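Local structure of thioredoxin-like protein (Bacteroides caccae ATCC 43185, 4YOD) at residues 39-49 with 82-92. The protein is of unproven function but, with a thioredoxin-like domain following a helical DUF5106 region, probably takes part in thiol-disulfide exchange. Sequence-based numbering, arbitrary orientation. Where two conformers were deposited one is given.
Sequences WDNVNFADTNY and TIDRTNVDKKV
Two interhelical connections of the all-helical DUF5106 region meet here: Phe44, from the loop joining helix 27-37 to helix 53-66, packs on Arg85, Thr86 and Val92 around the link between helices 72-85 and 90-105. Thr86 CG2 sits 4.0 Å from the Phe44 ring centroid and 10° off its normal, a CH-pi contact over the ring centre; Val42 CG1 of the same loop lies against the opposite face. Arg85 crosses this ring at about a right angle, its guanidinium plane turned 67° from the ring plane, so Phe44 CD2 points at the guanidinium face while the edge is left for carbonyls. Arg85 NH1 donates to Trp39 O at 2.8 Å, coming from above the carbonyl plane, and Arg85 NH2 donates to Val42 O at 3.0 Å. Both acceptors are ends of the type I turn 39-42, whose own Val42 N bond reaches Trp39 O from the other face; a bend at chi3 (69°) turns the guanidinium to that turn. One water accepts from both Arg85 NH2 and Phe44 N. One connection thus packs on the next in an alpha-helical array, consistent with the TPR clan. Thr82 CG2 makes a CH-pi contact with the Trp39 pyrrole ring, 3.8 Å from its centroid, while Thr82 OG1 is hydrogen-bonded to Ala78 O and Tyr63 OH. Asp89 N-caps helix 90-105 through weak bonds from Lys91 N and Val92 N. In that same first turn, Val92 CG2 lies over one face of the Tyr49 ring, 3.9 Å from CD1 of Tyr49, and approaches Phe44 O, a buried carbonyl without a hydrogen-bond partner.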
loop_
_atom_site.group_PDB
_atom_site.type_symbol
_atom_site.label_atom_id
_atom_site.label_comp_id
_atom_site.label_asym_id
_atom_site.label_seq_id
_atom_site.Cartn_x
_atom_site.Cartn_y
_atom_site.Cartn_z
ATOM N N TRP A 39 19.029 14.458 -4.418
ATOM C CA TRP A 39 19.203 15.302 -3.242
ATOM C C TRP A 39 20.630 15.811 -3.030
ATOM O O TRP A 39 20.903 16.392 -1.981
ATOM C CB TRP A 39 18.758 14.502 -1.991
ATOM C CG TRP A 39 17.309 14.098 -2.025
ATOM C CD1 TRP A 39 16.809 12.877 -2.366
ATOM C CD2 TRP A 39 16.171 14.940 -1.772
ATOM N NE1 TRP A 39 15.435 12.882 -2.272
ATOM C CE2 TRP A 39 15.014 14.141 -1.927
ATOM C CE3 TRP A 39 16.018 16.289 -1.388
ATOM C CZ2 TRP A 39 13.720 14.639 -1.715
ATOM C CZ3 TRP A 39 14.733 16.786 -1.186
ATOM C CH2 TRP A 39 13.602 15.969 -1.361
ATOM N N ASP A 40 21.529 15.603 -4.001
ATOM C CA ASP A 40 22.940 15.988 -3.923
ATOM C C ASP A 40 23.191 17.473 -3.586
ATOM O O ASP A 40 24.181 17.767 -2.919
ATOM C CB ASP A 40 23.639 15.679 -5.259
ATOM C CG ASP A 40 24.071 14.236 -5.466
ATOM O OD1 ASP A 40 23.617 13.358 -4.695
ATOM O OD2 ASP A 40 24.874 13.985 -6.398
ATOM N N ASN A 41 22.318 18.394 -4.042
ATOM C CA ASN A 41 22.512 19.835 -3.839
ATOM C C ASN A 41 21.703 20.389 -2.672
ATOM O O ASN A 41 21.577 21.603 -2.524
ATOM C CB ASN A 41 22.193 20.589 -5.127
ATOM C CG ASN A 41 23.145 20.230 -6.234
ATOM O OD1 ASN A 41 24.239 19.697 -6.008
ATOM N ND2 ASN A 41 22.749 20.485 -7.449
ATOM N N VAL A 42 21.236 19.504 -1.805
ATOM C CA VAL A 42 20.443 19.864 -0.631
ATOM C C VAL A 42 21.305 19.718 0.646
ATOM O O VAL A 42 22.074 18.767 0.772
ATOM C CB VAL A 42 19.151 18.995 -0.596
ATOM C CG1 VAL A 42 18.394 19.127 0.725
ATOM C CG2 VAL A 42 18.232 19.352 -1.774
ATOM N N ASN A 43 21.172 20.686 1.571
ATOM C CA ASN A 43 21.825 20.696 2.881
ATOM C C ASN A 43 20.771 20.302 3.888
ATOM O O ASN A 43 19.920 21.137 4.228
ATOM C CB ASN A 43 22.412 22.105 3.197
ATOM C CG ASN A 43 23.056 22.212 4.575
ATOM O OD1 ASN A 43 23.181 21.228 5.317
ATOM N ND2 ASN A 43 23.507 23.410 4.939
ATOM N N PHE A 44 20.790 19.029 4.352
ATOM C CA PHE A 44 19.785 18.565 5.306
ATOM C C PHE A 44 19.993 19.106 6.748
ATOM O O PHE A 44 19.149 18.869 7.607
ATOM C CB PHE A 44 19.686 17.048 5.308
ATOM C CG PHE A 44 18.993 16.498 4.087
ATOM C CD1 PHE A 44 17.690 16.888 3.769
ATOM C CD2 PHE A 44 19.628 15.579 3.260
ATOM C CE1 PHE A 44 17.033 16.353 2.657
ATOM C CE2 PHE A 44 18.966 15.039 2.151
ATOM C CZ PHE A 44 17.674 15.433 1.854
ATOM N N ALA A 45 21.049 19.867 6.986
ATOM C CA ALA A 45 21.295 20.513 8.279
ATOM C C ALA A 45 20.812 21.985 8.253
ATOM O O ALA A 45 20.949 22.689 9.257
ATOM C CB ALA A 45 22.770 20.441 8.615
ATOM N N ASP A 46 20.228 22.433 7.111
ATOM C CA ASP A 46 19.745 23.798 6.862
ATOM C C ASP A 46 18.292 24.058 7.378
ATOM O O ASP A 46 17.616 23.145 7.856
ATOM C CB ASP A 46 19.822 24.088 5.348
ATOM C CG ASP A 46 20.168 25.505 4.928
ATOM O OD1 ASP A 46 20.074 26.422 5.780
ATOM O OD2 ASP A 46 20.503 25.707 3.736
ATOM N N THR A 47 17.819 25.321 7.239
ATOM C CA THR A 47 16.506 25.804 7.701
ATOM C C THR A 47 15.432 25.783 6.568
ATOM O O THR A 47 14.413 26.475 6.690
ATOM C CB THR A 47 16.681 27.228 8.338
ATOM O OG1 THR A 47 15.453 27.668 8.927
ATOM C CG2 THR A 47 17.201 28.294 7.349
ATOM N N ASN A 48 15.640 24.959 5.501
ATOM C CA ASN A 48 14.734 24.838 4.350
ATOM C C ASN A 48 13.409 24.111 4.700
ATOM O O ASN A 48 12.554 23.940 3.830
ATOM C CB ASN A 48 15.436 24.154 3.149
ATOM C CG ASN A 48 15.889 22.715 3.329
ATOM O OD1 ASN A 48 15.097 21.801 3.561
ATOM N ND2 ASN A 48 17.162 22.460 3.075
ATOM N N TYR A 49 13.224 23.692 5.954
ATOM C CA TYR A 49 11.995 23.012 6.356
ATOM C C TYR A 49 10.996 24.028 6.966
ATOM O O TYR A 49 9.790 23.789 6.929
ATOM C CB TYR A 49 12.293 21.843 7.319
ATOM C CG TYR A 49 12.842 22.232 8.674
ATOM C CD1 TYR A 49 14.080 22.864 8.794
ATOM C CD2 TYR A 49 12.167 21.896 9.843
ATOM C CE1 TYR A 49 14.592 23.224 10.040
ATOM C CE2 TYR A 49 12.676 22.236 11.097
ATOM C CZ TYR A 49 13.898 22.887 11.191
ATOM O OH TYR A 49 14.414 23.231 12.418
ATOM N N THR A 82 18.500 8.450 1.458
ATOM C CA THR A 82 17.957 9.815 1.627
ATOM C C THR A 82 17.543 10.027 3.090
ATOM O O THR A 82 17.967 11.018 3.677
ATOM C CB THR A 82 16.818 10.067 0.636
ATOM O OG1 THR A 82 17.368 9.976 -0.674
ATOM C CG2 THR A 82 16.146 11.414 0.828
ATOM N N ILE A 83 16.761 9.096 3.681
ATOM C CA ILE A 83 16.346 9.197 5.091
ATOM C C ILE A 83 17.585 9.210 6.010
ATOM O O ILE A 83 17.638 10.042 6.916
ATOM C CB ILE A 83 15.315 8.097 5.529
ATOM C CG1 ILE A 83 14.079 8.026 4.577
ATOM C CG2 ILE A 83 14.874 8.305 6.996
ATOM C CD1 ILE A 83 13.244 9.352 4.324
ATOM N N ASP A 84 18.584 8.337 5.752
ATOM C CA ASP A 84 19.820 8.253 6.559
ATOM C C ASP A 84 20.526 9.598 6.609
ATOM O O ASP A 84 21.014 10.003 7.667
ATOM C CB ASP A 84 20.781 7.188 6.014
ATOM C CG ASP A 84 20.368 5.742 6.278
ATOM O OD1 ASP A 84 19.392 5.528 7.031
ATOM O OD2 ASP A 84 21.021 4.828 5.724
ATOM N N ARG A 85 20.556 10.304 5.473
ATOM C CA ARG A 85 21.161 11.638 5.373
ATOM C C ARG A 85 20.484 12.658 6.283
ATOM O O ARG A 85 21.146 13.588 6.720
ATOM C CB ARG A 85 21.095 12.157 3.926
ATOM C CG ARG A 85 22.205 11.618 3.010
ATOM C CD ARG A 85 22.268 12.421 1.708
ATOM N NE ARG A 85 22.746 13.791 1.951
ATOM C CZ ARG A 85 22.594 14.812 1.114
ATOM N NH1 ARG A 85 21.989 14.639 -0.055
ATOM N NH2 ARG A 85 23.043 16.019 1.441
ATOM N N THR A 86 19.169 12.508 6.555
ATOM C CA THR A 86 18.429 13.498 7.352
ATOM C C THR A 86 18.727 13.379 8.860
ATOM O O THR A 86 18.342 14.266 9.613
ATOM C CB THR A 86 16.924 13.452 7.061
ATOM O OG1 THR A 86 16.356 12.318 7.678
ATOM C CG2 THR A 86 16.602 13.488 5.577
ATOM N N ASN A 87 19.440 12.312 9.288
ATOM C CA ASN A 87 19.876 12.099 10.675
ATOM C C ASN A 87 20.812 13.227 11.159
ATOM O O ASN A 87 21.091 13.318 12.352
ATOM C CB ASN A 87 20.581 10.754 10.812
ATOM C CG ASN A 87 19.613 9.611 10.909
ATOM O OD1 ASN A 87 18.770 9.552 11.805
ATOM N ND2 ASN A 87 19.714 8.675 10.003
ATOM N N VAL A 88 21.270 14.094 10.249
ATOM C CA VAL A 88 22.135 15.238 10.610
ATOM C C VAL A 88 21.381 16.280 11.480
ATOM O O VAL A 88 22.015 17.071 12.177
ATOM C CB VAL A 88 22.778 15.926 9.380
ATOM C CG1 VAL A 88 23.830 15.024 8.746
ATOM C CG2 VAL A 88 21.724 16.353 8.357
ATOM N N ASP A 89 20.041 16.289 11.424
ATOM C CA ASP A 89 19.232 17.233 12.200
ATOM C C ASP A 89 17.911 16.568 12.537
ATOM O O ASP A 89 17.156 16.212 11.633
ATOM C CB ASP A 89 19.025 18.557 11.412
ATOM C CG ASP A 89 18.379 19.674 12.209
ATOM O OD1 ASP A 89 17.210 19.509 12.629
ATOM O OD2 ASP A 89 19.017 20.744 12.363
ATOM N N LYS A 90 17.628 16.412 13.836
ATOM C CA LYS A 90 16.414 15.748 14.334
ATOM C C LYS A 90 15.120 16.390 13.790
ATOM O O LYS A 90 14.185 15.674 13.459
ATOM C CB LYS A 90 16.406 15.756 15.872
ATOM C CG LYS A 90 15.304 14.901 16.477
ATOM C CD LYS A 90 15.561 14.597 17.955
ATOM C CE LYS A 90 14.352 14.026 18.674
ATOM N NZ LYS A 90 13.607 13.050 17.839
ATOM N N LYS A 91 15.061 17.720 13.711
ATOM C CA LYS A 91 13.871 18.404 13.205
ATOM C C LYS A 91 13.651 18.169 11.675
ATOM O O LYS A 91 12.502 18.084 11.233
ATOM C CB LYS A 91 13.941 19.894 13.518
ATOM C CG LYS A 91 13.780 20.195 15.010
ATOM C CD LYS A 91 13.687 21.694 15.291
ATOM C CE LYS A 91 13.750 21.989 16.771
ATOM N NZ LYS A 91 13.877 23.446 17.044
ATOM N N VAL A 92 14.738 18.039 10.890
ATOM C CA VAL A 92 14.665 17.755 9.451
ATOM C C VAL A 92 14.254 16.271 9.243
ATOM O O VAL A 92 13.410 15.980 8.390
ATOM C CB VAL A 92 15.977 18.123 8.715
ATOM C CG1 VAL A 92 15.903 17.751 7.235
ATOM C CG2 VAL A 92 16.256 19.617 8.854
HETATM O O HOH W 1 23.246 17.206 4.262
#